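Local coordinates for malonyl acyl carrier protein transacylase (Streptococcus pneumoniae, PDB 3IM8) that probably transfers the malonyl group from malonyl-CoA to holo acyl carrier protein, the loading step for bacterial fatty acid synthesis, at residues A[195-199]-A[200-204]; A[135-138]-A[139-142]; A[34-37]-A[38-42]. One frame throughout, in Å; residues are numbered along the deposited sequence.

Interaction 1. Residues A[195-199]-A[200-204]. With ACT (acetate ion), chain B.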
loop_
_atom_site.group_PDB
_atom_site.type_symbol
_atom_site.label_atom_id
_atom_site.label_comp_id
_atom_site.label_asym_id
_atom_site.label_seq_id
_atom_site.Cartn_x
_atom_site.Cartn_y
_atom_site.Cartn_z
ATOM N N SER A 195 -12.507 -2.395 2.674
ATOM C CA SER A 195 -12.242 -3.361 1.595
ATOM C C SER A 195 -12.591 -4.777 2.050
ATOM O O SER A 195 -12.929 -5.006 3.256
ATOM C CB SER A 195 -10.761 -3.325 1.164
ATOM O OG SER A 195 -9.911 -3.660 2.261
ATOM N N GLY A 196 -12.509 -5.724 1.118
ATOM C CA GLY A 196 -12.581 -7.121 1.487
ATOM C C GLY A 196 -11.488 -7.482 2.498
ATOM O O GLY A 196 -10.564 -6.677 2.744
ATOM N N PRO A 197 -11.557 -8.697 3.093
ATOM C CA PRO A 197 -10.519 -9.036 4.075
ATOM C C PRO A 197 -9.175 -9.414 3.376
ATOM O O PRO A 197 -8.798 -10.552 3.394
ATOM C CB PRO A 197 -11.145 -10.218 4.844
ATOM C CG PRO A 197 -12.070 -10.915 3.834
ATOM C CD PRO A 197 -12.398 -9.872 2.743
ATOM N N PHE A 198 -8.507 -8.423 2.767
ATOM C CA PHE A 198 -7.239 -8.556 2.050
ATOM C C PHE A 198 -6.134 -8.940 3.053
ATOM O O PHE A 198 -6.223 -8.606 4.259
ATOM C CB PHE A 198 -6.879 -7.209 1.396
ATOM C CG PHE A 198 -7.816 -6.763 0.296
ATOM C CD1 PHE A 198 -7.773 -5.458 -0.146
ATOM C CD2 PHE A 198 -8.687 -7.646 -0.331
ATOM C CE1 PHE A 198 -8.585 -5.011 -1.210
ATOM C CE2 PHE A 198 -9.516 -7.222 -1.382
ATOM C CZ PHE A 198 -9.467 -5.890 -1.823
ATOM N N HIS A 199 -5.093 -9.618 2.573
ATOM C CA HIS A 199 -3.900 -9.986 3.395
ATOM C C HIS A 199 -4.214 -11.086 4.447
ATOM O O HIS A 199 -3.594 -11.152 5.518
ATOM C CB HIS A 199 -3.162 -8.755 3.973
ATOM C CG HIS A 199 -2.977 -7.638 2.986
ATOM N ND1 HIS A 199 -2.045 -7.686 1.970
ATOM C CD2 HIS A 199 -3.627 -6.455 2.847
ATOM C CE1 HIS A 199 -2.130 -6.585 1.241
ATOM N NE2 HIS A 199 -3.078 -5.817 1.756
ATOM N N THR A 200 -5.145 -11.985 4.052
ATOM C CA THR A 200 -5.503 -13.233 4.756
ATOM C C THR A 200 -5.610 -14.376 3.698
ATOM O O THR A 200 -5.678 -14.109 2.482
ATOM C CB THR A 200 -6.861 -13.084 5.526
ATOM O OG1 THR A 200 -7.976 -13.151 4.618
ATOM C CG2 THR A 200 -6.920 -11.761 6.349
ATOM N N SER A 201 -5.627 -15.636 4.154
ATOM C CA SER A 201 -5.831 -16.793 3.232
ATOM C C SER A 201 -7.078 -16.732 2.361
ATOM O O SER A 201 -7.149 -17.401 1.320
ATOM C CB SER A 201 -5.876 -18.094 4.007
ATOM O OG SER A 201 -5.298 -17.853 5.274
ATOM N N LEU A 202 -8.065 -15.938 2.766
ATOM C CA LEU A 202 -9.267 -15.777 1.920
ATOM C C LEU A 202 -8.860 -15.339 0.539
ATOM O O LEU A 202 -9.564 -15.596 -0.439
ATOM C CB LEU A 202 -10.280 -14.815 2.535
ATOM C CG LEU A 202 -10.795 -15.382 3.863
ATOM C CD1 LEU A 202 -11.309 -14.300 4.791
ATOM C CD2 LEU A 202 -11.830 -16.511 3.631
ATOM N N LEU A 203 -7.684 -14.716 0.437
ATOM C CA LEU A 203 -7.249 -14.205 -0.868
ATOM C C LEU A 203 -6.418 -15.184 -1.669
ATOM O O LEU A 203 -5.911 -14.833 -2.740
ATOM C CB LEU A 203 -6.510 -12.858 -0.715
ATOM C CG LEU A 203 -7.587 -11.751 -0.777
ATOM C CD1 LEU A 203 -8.566 -11.834 0.420
ATOM C CD2 LEU A 203 -6.967 -10.377 -0.888
ATOM N N GLU A 204 -6.278 -16.409 -1.168
ATOM C CA GLU A 204 -5.505 -17.461 -1.860
ATOM C C GLU A 204 -5.940 -17.652 -3.323
ATOM O O GLU A 204 -5.095 -17.672 -4.202
ATOM C CB GLU A 204 -5.475 -18.787 -1.049
ATOM C CG GLU A 204 -4.171 -19.635 -1.234
ATOM C CD GLU A 204 -4.167 -20.403 -2.559
ATOM O OE1 GLU A 204 -3.117 -20.862 -3.036
ATOM O OE2 GLU A 204 -5.241 -20.552 -3.149
HETATM C C ACT B . -4.783 -3.315 -0.743
HETATM O O ACT B . -4.357 -4.243 0.047
HETATM O OXT ACT B . -4.398 -3.226 -2.033
HETATM C CH3 ACT B . -5.734 -2.397 0.003
#
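Thr200 and Pro197 show how a single hydroxyl can tie a loop back on itself beside an active-site residue. Thr200 OG1 donates to Pro197 O over 3.0 Å, the donor lying 19° out of the carbonyl plane. With chi1 at 77°, OG1 sits between the backbone N and the carbonyl carbon, facing back along the chain. Leu202 N makes a weak bond to Thr200 OG1. Pro197 is itself the centre of an inverse gamma turn, closed by Phe198 N on Gly196 O at 2.7 Å, and the loop therefore doubles back before it reaches the threonine.

Apolar contacts flank this bond. Leu202 CD1 meets Pro197 CG at 3.6 Å, the two side chains crossing at about a right angle. Leu203 CD2 comes obliquely on the Phe198 ring, 3.3 Å from CD2 of that ring. The other branch, Leu203 CD1, lies against a polar atom, the carbonyl oxygen Pro197 O, 3.2 Å away.

Polar contacts to a bound acetate, probably from the crystallisation liquor, involve His199, a predicted active-site residue. Its NE2 donates to acetate O at 2.7 Å, and ND1 is bonded to Gln247 O, so both ring nitrogens have partners. The acetate methyl lies in plane at the Phe198 ring edge. Ser90, the other predicted active-site residue, and Arg115 also bind the ion, consistent with a site made for carboxylates.

The whole turn links strand 188-191 to helix 204-215, with Leu203 at the N-cap; Phe198 and Leu203 rest on Met119 of helix 105-122.

Interaction 2. Residues A[135-138]-A[139-142]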
loop_
_atom_site.group_PDB
_atom_site.type_symbol
_atom_site.label_atom_id
_atom_site.label_comp_id
_atom_site.label_asym_id
_atom_site.label_seq_id
_atom_site.Cartn_x
_atom_site.Cartn_y
_atom_site.Cartn_z
ATOM N N ASN A 135 -3.658 -0.179 20.744
ATOM C CA ASN A 135 -3.033 -0.331 22.059
ATOM C C ASN A 135 -3.225 -1.676 22.778
ATOM O O ASN A 135 -3.659 -1.709 23.930
ATOM C CB ASN A 135 -3.467 0.812 22.983
ATOM C CG ASN A 135 -3.070 2.174 22.450
ATOM O OD1 ASN A 135 -3.917 3.044 22.247
ATOM N ND2 ASN A 135 -1.776 2.366 22.219
ATOM N N THR A 136 -2.787 -2.757 22.133
ATOM C CA THR A 136 -2.661 -4.072 22.767
ATOM C C THR A 136 -1.408 -4.784 22.238
ATOM O O THR A 136 -1.076 -4.647 21.061
ATOM C CB THR A 136 -3.896 -4.950 22.502
ATOM O OG1 THR A 136 -3.570 -5.964 21.544
ATOM C CG2 THR A 136 -5.045 -4.106 21.970
ATOM N N PRO A 137 -0.706 -5.537 23.090
ATOM C CA PRO A 137 0.531 -6.186 22.646
ATOM C C PRO A 137 0.288 -7.109 21.449
ATOM O O PRO A 137 -0.751 -7.776 21.382
ATOM C CB PRO A 137 0.935 -7.023 23.866
ATOM C CG PRO A 137 0.346 -6.314 24.987
ATOM C CD PRO A 137 -0.984 -5.863 24.502
ATOM N N VAL A 138 1.229 -7.150 20.505
ATOM C CA VAL A 138 1.080 -7.994 19.302
ATOM C C VAL A 138 0.764 -9.460 19.636
ATOM O O VAL A 138 -0.070 -10.076 18.999
ATOM C CB VAL A 138 2.313 -7.863 18.321
ATOM C CG1 VAL A 138 3.609 -8.157 19.007
ATOM C CG2 VAL A 138 2.138 -8.729 17.087
ATOM N N GLU A 139 1.413 -9.975 20.680
ATOM C CA GLU A 139 1.315 -11.381 21.098
ATOM C C GLU A 139 -0.142 -11.739 21.369
ATOM O O GLU A 139 -0.661 -12.786 20.917
ATOM C CB GLU A 139 2.135 -11.601 22.390
ATOM C CG GLU A 139 3.639 -11.371 22.280
ATOM C CD GLU A 139 4.020 -9.915 21.935
ATOM O OE1 GLU A 139 5.062 -9.730 21.257
ATOM O OE2 GLU A 139 3.288 -8.960 22.332
ATOM N N VAL A 140 -0.787 -10.847 22.112
ATOM C CA VAL A 140 -2.201 -10.975 22.503
ATOM C C VAL A 140 -3.123 -11.074 21.324
ATOM O O VAL A 140 -4.055 -11.881 21.356
ATOM C CB VAL A 140 -2.651 -9.778 23.395
ATOM C CG1 VAL A 140 -4.156 -9.881 23.710
ATOM C CG2 VAL A 140 -1.782 -9.708 24.673
ATOM N N ILE A 141 -2.843 -10.269 20.284
ATOM C CA ILE A 141 -3.707 -10.174 19.125
ATOM C C ILE A 141 -3.565 -11.432 18.302
ATOM O O ILE A 141 -4.565 -12.016 17.857
ATOM C CB ILE A 141 -3.375 -8.899 18.258
ATOM C CG1 ILE A 141 -3.734 -7.617 19.016
ATOM C CG2 ILE A 141 -4.136 -8.903 16.936
ATOM C CD1 ILE A 141 -3.038 -6.343 18.439
ATOM N N GLU A 142 -2.305 -11.851 18.110
ATOM C CA GLU A 142 -1.966 -13.071 17.396
ATOM C C GLU A 142 -2.593 -14.306 18.071
ATOM O O GLU A 142 -3.237 -15.112 17.409
ATOM C CB GLU A 142 -0.419 -13.186 17.254
ATOM C CG GLU A 142 0.168 -11.977 16.468
ATOM C CD GLU A 142 1.665 -12.045 16.145
ATOM O OE1 GLU A 142 2.415 -12.667 16.914
ATOM O OE2 GLU A 142 2.099 -11.443 15.131
#
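Thr136 and Ile141 cross at about a right angle, and the hydroxyl side of the threonine does the touching: OG1 lies 3.0 Å from Ile141 CG1. The same hydroxyl makes a weak bond to Pro137 O, the carbonyl at the N-cap. Pro137 and Val140 pass each other at a slant, with Pro137 CB 3.9 Å from Val140 CG2.

Val138 meets a glutamate with each methyl: CG1 meets Glu139 and CG2 meets Glu142. Glu139 bends at chi2 (63°), folding its carboxylate back towards the start of the helix; OE1 reaches Val138 CG1 at 3.1 Å, and OE2 reaches Pro137 CB at 3.4 Å. Its negative charge there would probably interact favourably with the helix dipole. Glu142, extended beyond CG, passes at a slant over Val138 CG2, with OE2 3.3 Å from CG2 and hydrogen-bonded to Tyr159 OH. The helical bond Glu142 N to Val138 O (3.0 Å) joins the same two residues.

Ile141 leans on Ile165 and Ile167 of strand 164-169. This is a helix N-terminus following strand 129-134, the first strand-to-helix step of a ferredoxin-like subdomain with strand order 4-1-3-2.

Interaction 3. Residues A[34-37]-A[38-42]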
loop_
_atom_site.group_PDB
_atom_site.type_symbol
_atom_site.label_atom_id
_atom_site.label_comp_id
_atom_site.label_asym_id
_atom_site.label_seq_id
_atom_site.Cartn_x
_atom_site.Cartn_y
_atom_site.Cartn_z
ATOM N N ASP A 34 -1.185 10.130 -18.897
ATOM C CA ASP A 34 -1.633 9.785 -20.274
ATOM C C ASP A 34 -1.018 8.456 -20.757
ATOM O O ASP A 34 -1.699 7.644 -21.370
ATOM C CB ASP A 34 -1.399 10.917 -21.298
ATOM C CG ASP A 34 -2.103 12.261 -20.908
ATOM O OD1 ASP A 34 -2.830 12.347 -19.867
ATOM O OD2 ASP A 34 -1.934 13.246 -21.672
ATOM N N ARG A 35 0.230 8.190 -20.401
ATOM C CA ARG A 35 0.794 6.843 -20.580
ATOM C C ARG A 35 -0.026 5.731 -19.890
ATOM O O ARG A 35 -0.189 4.655 -20.441
ATOM C CB ARG A 35 2.229 6.809 -20.075
ATOM C CG ARG A 35 3.120 6.241 -21.046
ATOM C CD ARG A 35 3.360 7.238 -22.186
ATOM N NE ARG A 35 3.786 6.561 -23.406
ATOM C CZ ARG A 35 4.687 7.021 -24.281
ATOM N NH1 ARG A 35 4.985 6.277 -25.334
ATOM N NH2 ARG A 35 5.309 8.200 -24.114
ATOM N N ALA A 36 -0.550 5.981 -18.682
ATOM C CA ALA A 36 -1.308 4.941 -18.012
ATOM C C ALA A 36 -2.638 4.813 -18.742
ATOM O O ALA A 36 -3.165 3.727 -18.885
ATOM C CB ALA A 36 -1.509 5.283 -16.542
ATOM N N SER A 37 -3.168 5.939 -19.218
ATOM C CA SER A 37 -4.455 5.927 -19.925
ATOM C C SER A 37 -4.353 5.065 -21.153
ATOM O O SER A 37 -5.193 4.209 -21.320
ATOM C CB SER A 37 -4.945 7.321 -20.276
ATOM O OG SER A 37 -5.337 8.018 -19.100
ATOM N N GLN A 38 -3.307 5.256 -21.975
ATOM C CA GLN A 38 -3.022 4.338 -23.096
ATOM C C GLN A 38 -2.967 2.867 -22.705
ATOM O O GLN A 38 -3.606 2.043 -23.344
ATOM C CB GLN A 38 -1.743 4.691 -23.857
ATOM C CG GLN A 38 -1.800 4.208 -25.294
ATOM C CD GLN A 38 -0.886 5.003 -26.227
ATOM O OE1 GLN A 38 -0.989 4.906 -27.472
ATOM N NE2 GLN A 38 0.019 5.797 -25.629
ATOM N N VAL A 39 -2.210 2.515 -21.669
ATOM C CA VAL A 39 -2.112 1.094 -21.303
ATOM C C VAL A 39 -3.498 0.528 -20.951
ATOM O O VAL A 39 -3.854 -0.592 -21.325
ATOM C CB VAL A 39 -1.084 0.864 -20.158
ATOM C CG1 VAL A 39 -1.235 -0.563 -19.539
ATOM C CG2 VAL A 39 0.313 1.117 -20.638
ATOM N N LEU A 40 -4.266 1.314 -20.221
ATOM C CA LEU A 40 -5.582 0.897 -19.726
ATOM C C LEU A 40 -6.701 0.798 -20.779
ATOM O O LEU A 40 -7.604 0.027 -20.621
ATOM C CB LEU A 40 -6.010 1.881 -18.630
ATOM C CG LEU A 40 -5.008 1.836 -17.479
ATOM C CD1 LEU A 40 -5.177 3.045 -16.552
ATOM C CD2 LEU A 40 -5.189 0.555 -16.706
ATOM N N GLY A 41 -6.662 1.589 -21.845
ATOM C CA GLY A 41 -7.734 1.593 -22.845
ATOM C C GLY A 41 -8.906 2.476 -22.438
ATOM O O GLY A 41 -10.038 2.306 -22.937
ATOM N N TYR A 42 -8.653 3.406 -21.512
ATOM C CA TYR A 42 -9.660 4.404 -21.061
ATOM C C TYR A 42 -8.959 5.612 -20.406
ATOM O O TYR A 42 -7.779 5.557 -19.989
ATOM C CB TYR A 42 -10.716 3.795 -20.138
ATOM C CG TYR A 42 -10.157 3.322 -18.820
ATOM C CD1 TYR A 42 -9.728 4.247 -17.838
ATOM C CD2 TYR A 42 -10.057 1.956 -18.550
ATOM C CE1 TYR A 42 -9.207 3.800 -16.597
ATOM C CE2 TYR A 42 -9.561 1.506 -17.339
ATOM C CZ TYR A 42 -9.137 2.433 -16.371
ATOM O OH TYR A 42 -8.651 1.966 -15.212
#
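The C-terminal turn of helix 27-40 is closed by carbonyls of Asp34 to Ser37 meeting the amides of Gln38 to Gly41, each four residues on. Gln38 N bonds to Asp34 O at 2.9 Å. The last bond, Gly41 N to Ser37 O, bends to 139° at the hydrogen, where the chain begins to leave the helix.

Leu40 lies back over the turn: CG anti to the carbonyl carbon (chi1 -61°) brings CG to 3.0 Å from Ala36 O, and CD1 to 4.3 Å from Ala36 CB. Its CB also sits 3.8 Å above one face of the Tyr42 ring, offset toward the rim. Ser37 CB comes 3.4 Å from Tyr42 O, while Ser37 OG turns to Leu44 N, a hydrogen bond that ties this end to the next helix, 44-50. Upstream, Asp34 and Arg35 form salt bridges to Lys30 and Glu31, one turn earlier; Asp34 OD1 also hydrogen-bonds Tyr23 OH.

Val39 and Leu40 pack on Val109 of helix 105-122, and Leu40 and Tyr42 also touch Pro63 of helix 58-78. Gly41 adopts positive phi (83°), where a CB would run into the preceding carbonyl oxygen, as is characteristic of a helix C-terminus at which a glycine of positive phi ends the helical angles.

How the interactions relate
The three contacts come along the chain in the order 3, 2, 1, all inside the acyl transferase domain, and each is a helix end. Interaction 3 closes helix 27-40, whereas interactions 2 and 1 lie at the starts of helices 138-148 and 204-215. Interactions 2 and 1 are about 20 Å apart between centres and follow strands 129-134 and 188-191, neighbours in the mixed sheet of the small subdomain. Interaction 3 lies across the chain's centre from interaction 2, with its centre about 44 Å from that of interaction 2 and about 28 Å from that of interaction 1. Helix 105-122 is touched by side chains of both interactions 1 and 3, while interactions 2 and 3 lie away from the predicted active site.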